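Local coordinates for oxidoreductase (PDB 7D5M), which binds NAD+ and, as a homolog of inositol dehydrogenase in the Gfo/Idh/MocA family, probably oxidises a polyol or sugar-like substrate with that cofactor, at residues R13-G18 / D83-V88; I223-C228 / L247-G252; P289-F294 / V301-R306; F119-A124 / A365-V370. All coordinates share one frame; numbering follows the deposited sequence.

Contact 1: residues R13-G18 / D83-V88. With NAD (nicotinamide-adenine-dinucleotide), chain B.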
# COMPACT_ATOMS: atom_id res chain seq x y z
N ARG A 13 8.04 -37.01 23.09
CA ARG A 13 8.14 -36.60 24.51
C ARG A 13 9.20 -35.50 24.60
O ARG A 13 10.34 -35.71 24.13
CB ARG A 13 8.44 -37.82 25.39
CG ARG A 13 7.33 -38.87 25.36
CD ARG A 13 7.58 -40.01 26.33
NE ARG A 13 8.87 -40.67 26.14
CZ ARG A 13 9.12 -41.71 25.34
NH1 ARG A 13 8.16 -42.24 24.60
NH2 ARG A 13 10.33 -42.21 25.28
N TRP A 14 8.82 -34.35 25.15
CA TRP A 14 9.54 -33.07 24.90
C TRP A 14 9.74 -32.26 26.18
O TRP A 14 8.88 -32.25 27.08
CB TRP A 14 8.76 -32.30 23.83
CG TRP A 14 9.33 -31.00 23.38
CD1 TRP A 14 10.53 -30.77 22.75
CD2 TRP A 14 8.65 -29.73 23.42
NE1 TRP A 14 10.64 -29.43 22.44
CE2 TRP A 14 9.50 -28.78 22.84
CE3 TRP A 14 7.41 -29.32 23.93
CZ2 TRP A 14 9.15 -27.43 22.76
CZ3 TRP A 14 7.06 -27.99 23.84
CH2 TRP A 14 7.92 -27.06 23.26
N ALA A 15 10.87 -31.54 26.22
CA ALA A 15 11.23 -30.57 27.27
C ALA A 15 11.68 -29.27 26.62
O ALA A 15 12.13 -29.26 25.44
CB ALA A 15 12.32 -31.13 28.14
N MET A 16 11.61 -28.19 27.39
CA MET A 16 12.28 -26.92 27.07
C MET A 16 13.36 -26.65 28.11
O MET A 16 13.18 -27.04 29.29
CB MET A 16 11.28 -25.77 27.02
CG MET A 16 10.39 -25.83 25.81
SD MET A 16 9.56 -24.26 25.55
CE MET A 16 10.91 -23.26 24.92
N VAL A 17 14.46 -26.05 27.67
CA VAL A 17 15.42 -25.35 28.56
C VAL A 17 15.32 -23.87 28.21
O VAL A 17 15.51 -23.52 27.03
CB VAL A 17 16.86 -25.89 28.39
CG1 VAL A 17 17.79 -25.25 29.41
CG2 VAL A 17 16.90 -27.40 28.50
N GLY A 18 14.98 -23.06 29.21
CA GLY A 18 14.62 -21.64 29.01
C GLY A 18 13.19 -21.54 28.54
O GLY A 18 12.43 -22.51 28.71
N ASP A 83 9.32 -43.21 30.20
CA ASP A 83 8.55 -42.11 29.56
C ASP A 83 9.39 -40.82 29.54
O ASP A 83 8.80 -39.73 29.42
CB ASP A 83 7.22 -41.91 30.30
CG ASP A 83 7.35 -41.41 31.73
OD1 ASP A 83 8.41 -41.63 32.35
OD2 ASP A 83 6.38 -40.81 32.21
N GLY A 84 10.71 -40.94 29.63
CA GLY A 84 11.64 -39.79 29.59
C GLY A 84 11.57 -39.06 28.26
O GLY A 84 11.17 -39.66 27.25
N ILE A 85 11.99 -37.79 28.24
CA ILE A 85 11.99 -36.97 27.00
C ILE A 85 12.83 -37.65 25.91
O ILE A 85 13.79 -38.38 26.22
CB ILE A 85 12.48 -35.53 27.28
CG1 ILE A 85 13.90 -35.51 27.87
CG2 ILE A 85 11.46 -34.82 28.15
CD1 ILE A 85 14.52 -34.12 27.93
N GLN A 86 12.47 -37.38 24.67
CA GLN A 86 13.18 -37.84 23.46
C GLN A 86 13.82 -36.64 22.77
O GLN A 86 14.71 -36.86 21.93
CB GLN A 86 12.19 -38.52 22.52
CG GLN A 86 11.57 -39.76 23.14
CD GLN A 86 10.38 -40.21 22.34
OE1 GLN A 86 9.37 -39.51 22.26
NE2 GLN A 86 10.51 -41.37 21.73
N ALA A 87 13.33 -35.43 23.07
CA ALA A 87 13.77 -34.19 22.40
C ALA A 87 13.65 -33.00 23.35
O ALA A 87 12.86 -33.04 24.33
CB ALA A 87 12.99 -34.00 21.13
N VAL A 88 14.45 -31.98 23.08
CA VAL A 88 14.52 -30.76 23.93
C VAL A 88 14.66 -29.54 23.01
O VAL A 88 15.46 -29.60 22.06
CB VAL A 88 15.64 -30.86 24.98
CG1 VAL A 88 17.01 -31.06 24.35
CG2 VAL A 88 15.63 -29.67 25.92
PA NAD B . 14.82 -13.87 27.13
O1A NAD B . 15.91 -13.24 27.93
O2A NAD B . 13.54 -13.13 26.85
O5B NAD B . 14.46 -15.30 27.78
C5B NAD B . 15.48 -16.15 28.39
C4B NAD B . 14.77 -17.24 29.15
O4B NAD B . 15.68 -18.32 29.46
C3B NAD B . 14.18 -16.81 30.50
O3B NAD B . 12.99 -17.54 30.76
C2B NAD B . 15.31 -17.19 31.47
O2B NAD B . 14.91 -17.35 32.81
C1B NAD B . 15.72 -18.52 30.86
N9A NAD B . 17.06 -18.97 31.20
C8A NAD B . 18.21 -18.22 31.15
N7A NAD B . 19.29 -18.91 31.44
C5A NAD B . 18.83 -20.19 31.68
C6A NAD B . 19.50 -21.39 32.01
N6A NAD B . 20.82 -21.48 32.15
N1A NAD B . 18.74 -22.50 32.16
C2A NAD B . 17.41 -22.40 32.01
N3A NAD B . 16.67 -21.33 31.68
C4A NAD B . 17.45 -20.25 31.53
O3 NAD B . 15.41 -14.31 25.69
PN NAD B . 14.63 -14.51 24.28
O1N NAD B . 14.47 -13.19 23.59
O2N NAD B . 13.40 -15.34 24.52
O5D NAD B . 15.70 -15.36 23.43
C5D NAD B . 16.15 -16.65 23.85
C4D NAD B . 16.82 -17.26 22.66
O4D NAD B . 15.88 -17.29 21.55
C3D NAD B . 18.04 -16.48 22.15
O3D NAD B . 19.01 -17.39 21.66
C2D NAD B . 17.45 -15.62 21.03
O2D NAD B . 18.41 -15.25 20.04
C1D NAD B . 16.42 -16.59 20.44
N1N NAD B . 15.29 -15.93 19.71
C2N NAD B . 14.98 -16.36 18.44
C3N NAD B . 13.97 -15.74 17.71
C7N NAD B . 13.58 -16.37 16.39
O7N NAD B . 13.97 -17.51 16.14
N7N NAD B . 12.80 -15.66 15.57
C4N NAD B . 13.36 -14.59 18.23
C5N NAD B . 13.70 -14.16 19.52
C6N NAD B . 14.55 -14.93 20.28

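Contact 2: residues I223-C228 / L247-G252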
# COMPACT_ATOMS: atom_id res chain seq x y z
N ILE A 223 28.50 -18.02 -1.54
CA ILE A 223 29.19 -16.72 -1.32
C ILE A 223 30.69 -16.94 -1.59
O ILE A 223 31.28 -17.86 -0.97
CB ILE A 223 28.92 -16.17 0.09
CG1 ILE A 223 27.42 -16.06 0.38
CG2 ILE A 223 29.63 -14.84 0.28
CD1 ILE A 223 27.09 -15.97 1.85
N LYS A 224 31.25 -16.15 -2.51
CA LYS A 224 32.71 -16.17 -2.83
C LYS A 224 33.45 -15.22 -1.88
O LYS A 224 34.49 -15.62 -1.31
CB LYS A 224 32.92 -15.76 -4.29
CG LYS A 224 34.36 -15.89 -4.76
CD LYS A 224 34.70 -15.02 -5.94
CE LYS A 224 33.76 -15.21 -7.11
NZ LYS A 224 33.64 -13.97 -7.91
N ARG A 225 32.96 -13.99 -1.73
CA ARG A 225 33.60 -12.95 -0.88
C ARG A 225 32.52 -12.09 -0.24
O ARG A 225 31.44 -12.00 -0.83
CB ARG A 225 34.49 -12.00 -1.70
CG ARG A 225 35.57 -12.67 -2.52
CD ARG A 225 36.64 -11.67 -2.91
NE ARG A 225 36.08 -10.54 -3.65
CZ ARG A 225 36.68 -9.35 -3.80
NH1 ARG A 225 37.86 -9.11 -3.25
NH2 ARG A 225 36.08 -8.40 -4.50
N LEU A 226 32.83 -11.45 0.89
CA LEU A 226 31.93 -10.41 1.43
C LEU A 226 32.75 -9.32 2.10
O LEU A 226 33.93 -9.52 2.44
CB LEU A 226 30.87 -11.01 2.36
CG LEU A 226 31.30 -11.63 3.68
CD1 LEU A 226 31.69 -10.59 4.72
CD2 LEU A 226 30.16 -12.48 4.24
N MET A 227 32.12 -8.16 2.25
CA MET A 227 32.62 -7.10 3.14
C MET A 227 31.48 -6.68 4.06
O MET A 227 30.29 -6.80 3.67
CB MET A 227 33.14 -5.90 2.35
CG MET A 227 32.20 -5.46 1.26
SD MET A 227 32.51 -3.74 0.84
CE MET A 227 32.15 -2.98 2.43
N CYS A 228 31.83 -6.23 5.25
CA CYS A 228 30.83 -5.77 6.24
C CYS A 228 31.35 -4.52 6.93
O CYS A 228 32.47 -4.53 7.49
CB CYS A 228 30.50 -6.87 7.24
SG CYS A 228 29.33 -6.32 8.51
N LEU A 247 27.90 -6.58 2.04
CA LEU A 247 27.89 -6.73 0.57
C LEU A 247 28.63 -8.03 0.22
O LEU A 247 29.73 -8.29 0.78
CB LEU A 247 28.53 -5.50 -0.06
CG LEU A 247 28.45 -5.44 -1.58
CD1 LEU A 247 27.00 -5.34 -2.06
CD2 LEU A 247 29.25 -4.26 -2.11
N MET A 248 28.02 -8.83 -0.64
CA MET A 248 28.55 -10.17 -0.98
C MET A 248 28.62 -10.34 -2.50
O MET A 248 27.72 -9.86 -3.21
CB MET A 248 27.63 -11.25 -0.39
CG MET A 248 27.31 -10.99 1.06
SD MET A 248 26.50 -12.39 1.83
CE MET A 248 24.89 -12.35 1.04
N GLU A 249 29.67 -11.01 -2.96
CA GLU A 249 29.76 -11.54 -4.33
C GLU A 249 29.52 -13.05 -4.25
O GLU A 249 30.25 -13.71 -3.49
CB GLU A 249 31.13 -11.29 -4.95
CG GLU A 249 31.64 -9.88 -4.79
CD GLU A 249 33.02 -9.66 -5.39
OE1 GLU A 249 33.66 -10.67 -5.76
OE2 GLU A 249 33.46 -8.48 -5.49
N TYR A 250 28.53 -13.54 -4.97
CA TYR A 250 28.29 -14.99 -5.14
C TYR A 250 29.18 -15.52 -6.26
O TYR A 250 29.54 -14.75 -7.17
CB TYR A 250 26.82 -15.27 -5.47
CG TYR A 250 25.85 -14.87 -4.39
CD1 TYR A 250 25.64 -15.69 -3.29
CD2 TYR A 250 25.13 -13.69 -4.46
CE1 TYR A 250 24.74 -15.35 -2.30
CE2 TYR A 250 24.23 -13.34 -3.47
CZ TYR A 250 24.03 -14.17 -2.39
OH TYR A 250 23.14 -13.86 -1.40
N GLU A 251 29.52 -16.82 -6.20
CA GLU A 251 30.12 -17.53 -7.36
C GLU A 251 29.16 -17.35 -8.54
O GLU A 251 27.95 -17.57 -8.35
CB GLU A 251 30.34 -19.02 -7.06
CG GLU A 251 31.38 -19.30 -5.99
CD GLU A 251 32.83 -19.00 -6.37
OE1 GLU A 251 33.10 -18.75 -7.57
OE2 GLU A 251 33.68 -19.01 -5.45
N GLY A 252 29.68 -16.93 -9.70
CA GLY A 252 28.88 -16.76 -10.93
C GLY A 252 28.53 -15.30 -11.18
O GLY A 252 28.04 -14.99 -12.28

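Contact 3: residues P289-F294 / V301-R306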
# COMPACT_ATOMS: atom_id res chain seq x y z
N PRO A 289 3.08 -11.68 5.38
CA PRO A 289 3.74 -12.90 4.92
C PRO A 289 2.91 -13.71 3.93
O PRO A 289 3.46 -14.60 3.31
CB PRO A 289 3.92 -13.68 6.23
CG PRO A 289 2.71 -13.30 7.03
CD PRO A 289 2.52 -11.82 6.74
N ASN A 290 1.63 -13.36 3.76
CA ASN A 290 0.67 -14.12 2.91
C ASN A 290 0.67 -13.61 1.47
O ASN A 290 -0.11 -14.14 0.69
CB ASN A 290 -0.73 -14.06 3.51
CG ASN A 290 -0.73 -14.57 4.93
OD1 ASN A 290 -0.25 -15.67 5.20
ND2 ASN A 290 -1.24 -13.76 5.85
N GLN A 291 1.52 -12.63 1.13
CA GLN A 291 1.65 -12.10 -0.24
C GLN A 291 3.11 -12.21 -0.69
O GLN A 291 4.02 -12.14 0.16
CB GLN A 291 1.16 -10.66 -0.34
CG GLN A 291 -0.36 -10.54 -0.19
CD GLN A 291 -0.80 -10.55 1.25
OE1 GLN A 291 -0.19 -9.91 2.10
NE2 GLN A 291 -1.88 -11.27 1.54
N LEU A 292 3.30 -12.39 -1.99
CA LEU A 292 4.64 -12.40 -2.61
C LEU A 292 4.56 -11.60 -3.91
O LEU A 292 3.76 -11.96 -4.80
CB LEU A 292 5.06 -13.85 -2.86
CG LEU A 292 6.40 -14.04 -3.56
CD1 LEU A 292 7.55 -13.69 -2.63
CD2 LEU A 292 6.53 -15.46 -4.07
N ALA A 293 5.31 -10.49 -3.98
CA ALA A 293 5.38 -9.65 -5.19
C ALA A 293 6.11 -10.43 -6.28
O ALA A 293 7.15 -11.03 -5.97
CB ALA A 293 6.10 -8.35 -4.91
N PHE A 294 5.57 -10.44 -7.49
CA PHE A 294 6.20 -11.11 -8.66
C PHE A 294 6.13 -10.14 -9.83
O PHE A 294 5.04 -9.82 -10.30
CB PHE A 294 5.55 -12.45 -8.98
CG PHE A 294 6.09 -13.13 -10.21
CD1 PHE A 294 7.46 -13.24 -10.42
CD2 PHE A 294 5.24 -13.71 -11.14
CE1 PHE A 294 7.95 -13.87 -11.55
CE2 PHE A 294 5.74 -14.35 -12.25
CZ PHE A 294 7.09 -14.43 -12.46
N VAL A 301 3.00 -5.68 -12.69
CA VAL A 301 3.40 -6.35 -11.42
C VAL A 301 2.23 -7.25 -10.99
O VAL A 301 1.06 -6.94 -11.31
CB VAL A 301 3.82 -5.36 -10.32
CG1 VAL A 301 5.04 -4.56 -10.74
CG2 VAL A 301 2.69 -4.46 -9.89
N GLN A 302 2.56 -8.34 -10.30
CA GLN A 302 1.59 -9.30 -9.77
C GLN A 302 1.83 -9.45 -8.27
O GLN A 302 2.96 -9.21 -7.80
CB GLN A 302 1.72 -10.65 -10.47
CG GLN A 302 1.33 -10.62 -11.94
CD GLN A 302 1.54 -11.97 -12.60
OE1 GLN A 302 0.67 -12.84 -12.58
NE2 GLN A 302 2.72 -12.16 -13.18
N VAL A 303 0.79 -9.87 -7.57
CA VAL A 303 0.90 -10.30 -6.15
C VAL A 303 0.38 -11.73 -6.07
O VAL A 303 -0.76 -11.98 -6.46
CB VAL A 303 0.14 -9.35 -5.22
CG1 VAL A 303 0.11 -9.87 -3.80
CG2 VAL A 303 0.72 -7.95 -5.25
N LEU A 304 1.22 -12.64 -5.60
CA LEU A 304 0.82 -14.05 -5.39
C LEU A 304 0.31 -14.17 -3.96
O LEU A 304 0.97 -13.63 -3.05
CB LEU A 304 2.01 -14.98 -5.61
CG LEU A 304 2.82 -14.76 -6.88
CD1 LEU A 304 3.82 -15.88 -7.07
CD2 LEU A 304 1.93 -14.66 -8.11
N GLU A 305 -0.81 -14.86 -3.77
CA GLU A 305 -1.51 -15.00 -2.48
C GLU A 305 -1.37 -16.43 -1.97
O GLU A 305 -1.58 -17.37 -2.76
CB GLU A 305 -2.98 -14.64 -2.64
CG GLU A 305 -3.20 -13.14 -2.73
CD GLU A 305 -3.42 -12.42 -1.41
OE1 GLU A 305 -3.48 -13.09 -0.36
OE2 GLU A 305 -3.52 -11.16 -1.44
N ARG A 306 -1.09 -16.57 -0.67
CA ARG A 306 -1.12 -17.87 0.04
C ARG A 306 -2.43 -18.58 -0.28
O ARG A 306 -3.52 -17.94 -0.24
CB ARG A 306 -1.05 -17.64 1.55
CG ARG A 306 -0.87 -18.90 2.38
CD ARG A 306 -1.25 -18.65 3.83
NE ARG A 306 -2.65 -18.30 4.02
CZ ARG A 306 -3.67 -19.15 3.93
NH1 ARG A 306 -3.47 -20.43 3.64
NH2 ARG A 306 -4.90 -18.71 4.14
O HOH W 1 4.66 -9.70 -13.07

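Contact 4: residues F119-A124 / A365-V370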
# COMPACT_ATOMS: atom_id res chain seq x y z
N PHE A 119 28.59 -19.12 19.30
CA PHE A 119 29.36 -17.87 19.04
C PHE A 119 30.36 -18.07 17.88
O PHE A 119 30.55 -17.12 17.09
CB PHE A 119 30.16 -17.43 20.27
CG PHE A 119 29.37 -16.93 21.46
CD1 PHE A 119 28.01 -16.69 21.39
CD2 PHE A 119 30.03 -16.64 22.65
CE1 PHE A 119 27.32 -16.21 22.49
CE2 PHE A 119 29.33 -16.16 23.75
CZ PHE A 119 27.98 -15.95 23.66
N THR A 120 31.03 -19.22 17.80
CA THR A 120 32.19 -19.40 16.88
C THR A 120 31.95 -20.54 15.89
O THR A 120 31.25 -21.51 16.24
CB THR A 120 33.51 -19.65 17.62
OG1 THR A 120 33.53 -20.98 18.13
CG2 THR A 120 33.77 -18.67 18.74
N LEU A 121 32.54 -20.43 14.71
CA LEU A 121 32.46 -21.46 13.66
C LEU A 121 33.08 -22.76 14.19
O LEU A 121 32.54 -23.84 13.90
CB LEU A 121 33.18 -20.95 12.41
CG LEU A 121 33.19 -21.88 11.20
CD1 LEU A 121 31.78 -22.31 10.82
CD2 LEU A 121 33.88 -21.21 10.02
N GLU A 122 34.17 -22.68 14.96
CA GLU A 122 34.85 -23.91 15.46
C GLU A 122 33.87 -24.68 16.38
O GLU A 122 33.77 -25.91 16.24
CB GLU A 122 36.19 -23.56 16.10
CG GLU A 122 36.89 -24.77 16.72
CD GLU A 122 38.40 -24.66 16.89
OE1 GLU A 122 38.86 -24.55 18.06
OE2 GLU A 122 39.12 -24.72 15.87
N GLU A 123 33.14 -23.98 17.24
CA GLU A 123 32.08 -24.57 18.11
C GLU A 123 30.98 -25.18 17.24
O GLU A 123 30.51 -26.28 17.55
CB GLU A 123 31.43 -23.51 19.01
CG GLU A 123 32.20 -23.19 20.28
CD GLU A 123 31.54 -22.06 21.05
OE1 GLU A 123 31.34 -20.98 20.46
OE2 GLU A 123 31.19 -22.25 22.23
N ALA A 124 30.53 -24.45 16.21
CA ALA A 124 29.47 -24.91 15.29
C ALA A 124 29.88 -26.23 14.63
O ALA A 124 29.05 -27.17 14.58
CB ALA A 124 29.18 -23.86 14.25
N ALA A 365 22.17 -25.48 8.40
CA ALA A 365 21.71 -24.07 8.34
C ALA A 365 22.31 -23.30 9.53
O ALA A 365 22.77 -22.16 9.33
CB ALA A 365 20.21 -24.00 8.34
N GLY A 366 22.28 -23.91 10.72
CA GLY A 366 22.83 -23.31 11.94
C GLY A 366 24.31 -23.01 11.77
O GLY A 366 24.73 -21.88 12.12
N VAL A 367 25.08 -23.94 11.21
CA VAL A 367 26.54 -23.74 10.98
C VAL A 367 26.75 -22.55 10.04
O VAL A 367 27.61 -21.71 10.35
CB VAL A 367 27.23 -25.01 10.44
CG1 VAL A 367 28.66 -24.73 10.00
CG2 VAL A 367 27.18 -26.13 11.47
N GLU A 368 25.99 -22.46 8.95
CA GLU A 368 26.15 -21.38 7.94
C GLU A 368 25.85 -20.01 8.57
O GLU A 368 26.58 -19.07 8.25
CB GLU A 368 25.26 -21.63 6.71
CG GLU A 368 25.78 -22.74 5.84
CD GLU A 368 27.28 -22.65 5.59
OE1 GLU A 368 27.74 -21.59 5.08
OE2 GLU A 368 28.00 -23.62 5.96
N GLY A 369 24.83 -19.92 9.42
CA GLY A 369 24.49 -18.68 10.15
C GLY A 369 25.66 -18.19 10.97
O GLY A 369 25.96 -16.98 10.96
N VAL A 370 26.34 -19.11 11.66
CA VAL A 370 27.51 -18.77 12.51
C VAL A 370 28.67 -18.36 11.60
O VAL A 370 29.33 -17.36 11.91
CB VAL A 370 27.88 -19.95 13.43
CG1 VAL A 370 29.18 -19.69 14.20
CG2 VAL A 370 26.73 -20.26 14.36
O HOH W 2 29.19 -16.20 14.57

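Contact 1: residues R13-G18 / D83-V88
R13 and Q86 grip each other at the outer end of the contact. The Q86 amide lies over one face of the R13 guanidinium, the two planes only 13° apart, with Q86 CD 3.6 Å from R13 CZ. Its OE1 turns back to take the backbone R13 N at 3.0 Å. The R13 chain bends at chi3 (-55°), and at its edge the guanidinium gives a nearly straight bond from R13 NE to G84 O (2.7 Å), R13 NH2 adding a weak one. An alanine in place of R13 would probably leave G84 O without this donor and the Q86 amide without the flat group it stacks on. R13 O is shared by Q86 N (2.8 Å) and A87 N, and A15 N bonds to A87 O, which sets W14 beside A87 and A15 beside V88 in parallel register. These are neighbouring strands, 12-16 and 87-91, of the Rossmann fold's parallel sheet. On the face carrying A15 and V88, A15 CB meets I85 CD1 at 3.7 Å. V17 CG2 touches V88 CG2, also at 3.7 Å, while V17 CG1, anti to the backbone N, turns to the adenine, 3.9 Å from C2A of NAD. G18 follows, its CA 3.4 Å from N3A of NAD. Further out, helix 71-78 covers A15, V17 and V88 through Y71, L74 and F75; on the other face W14 packs on helix 26-34 and bonds to S89 OG through NE1.

Contact 2: residues I223-C228 / L247-G252
A classic beta bulge interrupts the antiparallel hairpin of strands 223-231 and 243-250, where K224 and R225 together face E249. The evidence is a register shift of one residue between the I223-Y250 and R225-E249 pairs, and a carbonyl that serves two donors: E249 O accepts from K224 N at 2.8 Å and R225 N at 3.2 Å. Beyond the bulge the ladder is regular, with E249 N bonded to R225 O and M227 paired with L247 through both backbone bonds.

On the face bearing R225 and E249 the two side chains run alongside each other, R225 bent at chi3 (-57°) and E249 extended beyond CG, which brings the guanidinium edge up to the carboxylate. R225 NH2 reaches E249 OE2 at 2.8 Å, lying above the carboxylate plane, while R225 NE makes a weak bond to OE1; the planes are 57° apart, so this is a twisted pairing rather than a flat bidentate one. K224 NZ adds a long salt bridge to E249 OE1 (3.9 Å), and K224 CG rests 3.3 Å from E251 OE2. Further along this face M227 CG lies against L247 CB. On the other face M248 sends CG to L226 CB and SD to I223 CD1, at 3.6 Å.

The guanidinium of R225 also makes a cation-pi contact with W386. M227 packs on M227 of the second subunit. W372 of helix 363-381 lies against L226 and M248, strand 387-388 bonds along the outer edge of 223-231, and Y250 reaches strand 165-173.

Contact 3: residues P289-F294 / V301-R306
L292 and L304 pair through both backbone bonds in a beta hairpin of strands 291-296 and 301-305, at one end of the mixed sheet of the C-terminal domain. L304 N to L292 O measures 2.7 Å and is nearly straight (173°); F294 and Q302 repeat the pattern two residues on. The tightly packed face is the one with these four side chains: L292 CD2 meets L304 CD1 at 4.1 Å and F294 CB approaches L304 CG, with M156 of helix 148-158 closing over F294 and L304.

The face of Q291, V303 and E305 is partly exposed and more polar. Q291 CG, anti to the carbonyl carbon, lies 3.7 Å from V303 CG1, and the bend at chi2 (82°) then carries NE2 to E305 OE1 at 3.1 Å. That donor comes from above the carboxylate plane, the two flat groups standing 58° apart. An alanine at Q291 would probably leave E305 OE1 without this mate and V303 CG1 with CB alone to pack on. The outer edge of strand 301-305 pairs with an antiparallel strand of the third subunit, continuing the sheet, while H288 of the fourth subunit packs on Q291.

At the far end R306 N bonds to N290 O, its guanidinium held by D319 and H325 O. At the other end a water donates to F294 O at 2.8 Å and accepts from Q302 NE2 at 3.1 Å.

Contact 4: residues F119-A124 / A365-V370
L121 and V370 bring their CA atoms to 5.7 Å, and A124 and V367 theirs to 5.3 Å, where the first turn of helix 121-133 meets the first half of helix 363-381. The closer approach falls at A124, opposite V367, and the side-chain pairs are apolar. V370 points at the other helix: its CG1, anti to the backbone N (chi1 173°), lies against the backbone of the helix start, 3.4 Å from T120 C and 3.5 Å from L121 N. A124 CB sits between two valines, 4.1 Å from V367 CG2 and 4.2 Å from V370 CG1. L121 crosses V367 at about a right angle and puts its CD1 4.0 Å from V367 CG1.

A water bridges the backbones beside this packing, donating to both F119 O and V370 O. The helix start is fixed by a capping box: T120 OG1 accepts from E123 N (3.2 Å, 162°), and E123 OE1 in return accepts from T120 N and T120 OG1. L121 N is taken by E374, one turn further along helix 363-381.

F119 turns away from the valines and packs on N94, which binds NAD+. The contact thus fastens a capped helix of the Rossmann domain to a long helix of the C-terminal domain, an interdomain packing of the two-domain Gfo/Idh/MocA architecture, close to the cofactor site.

In the fold
Contact 1 lies in the Rossmann sheet, contacts 2 and 3 in the mixed sheet of the C-terminal domain, and contact 4 joins the two domains. The centres of contacts 1 and 2 are about 40 Å apart, on opposite sides of the chain's centre. Contacts 2 and 3 share one sheet yet stand about 28 Å apart between centres, toward its two ends; contact 2 meets one other subunit and contact 3 three. Along the chain contact 1 closes first; contacts 2 and 3 then follow, both nested within the loop that contact 4 closes. Helix 363-381 links contact 4 to contact 2, about 18 Å away between centres, so the interdomain helix also backs the sheet.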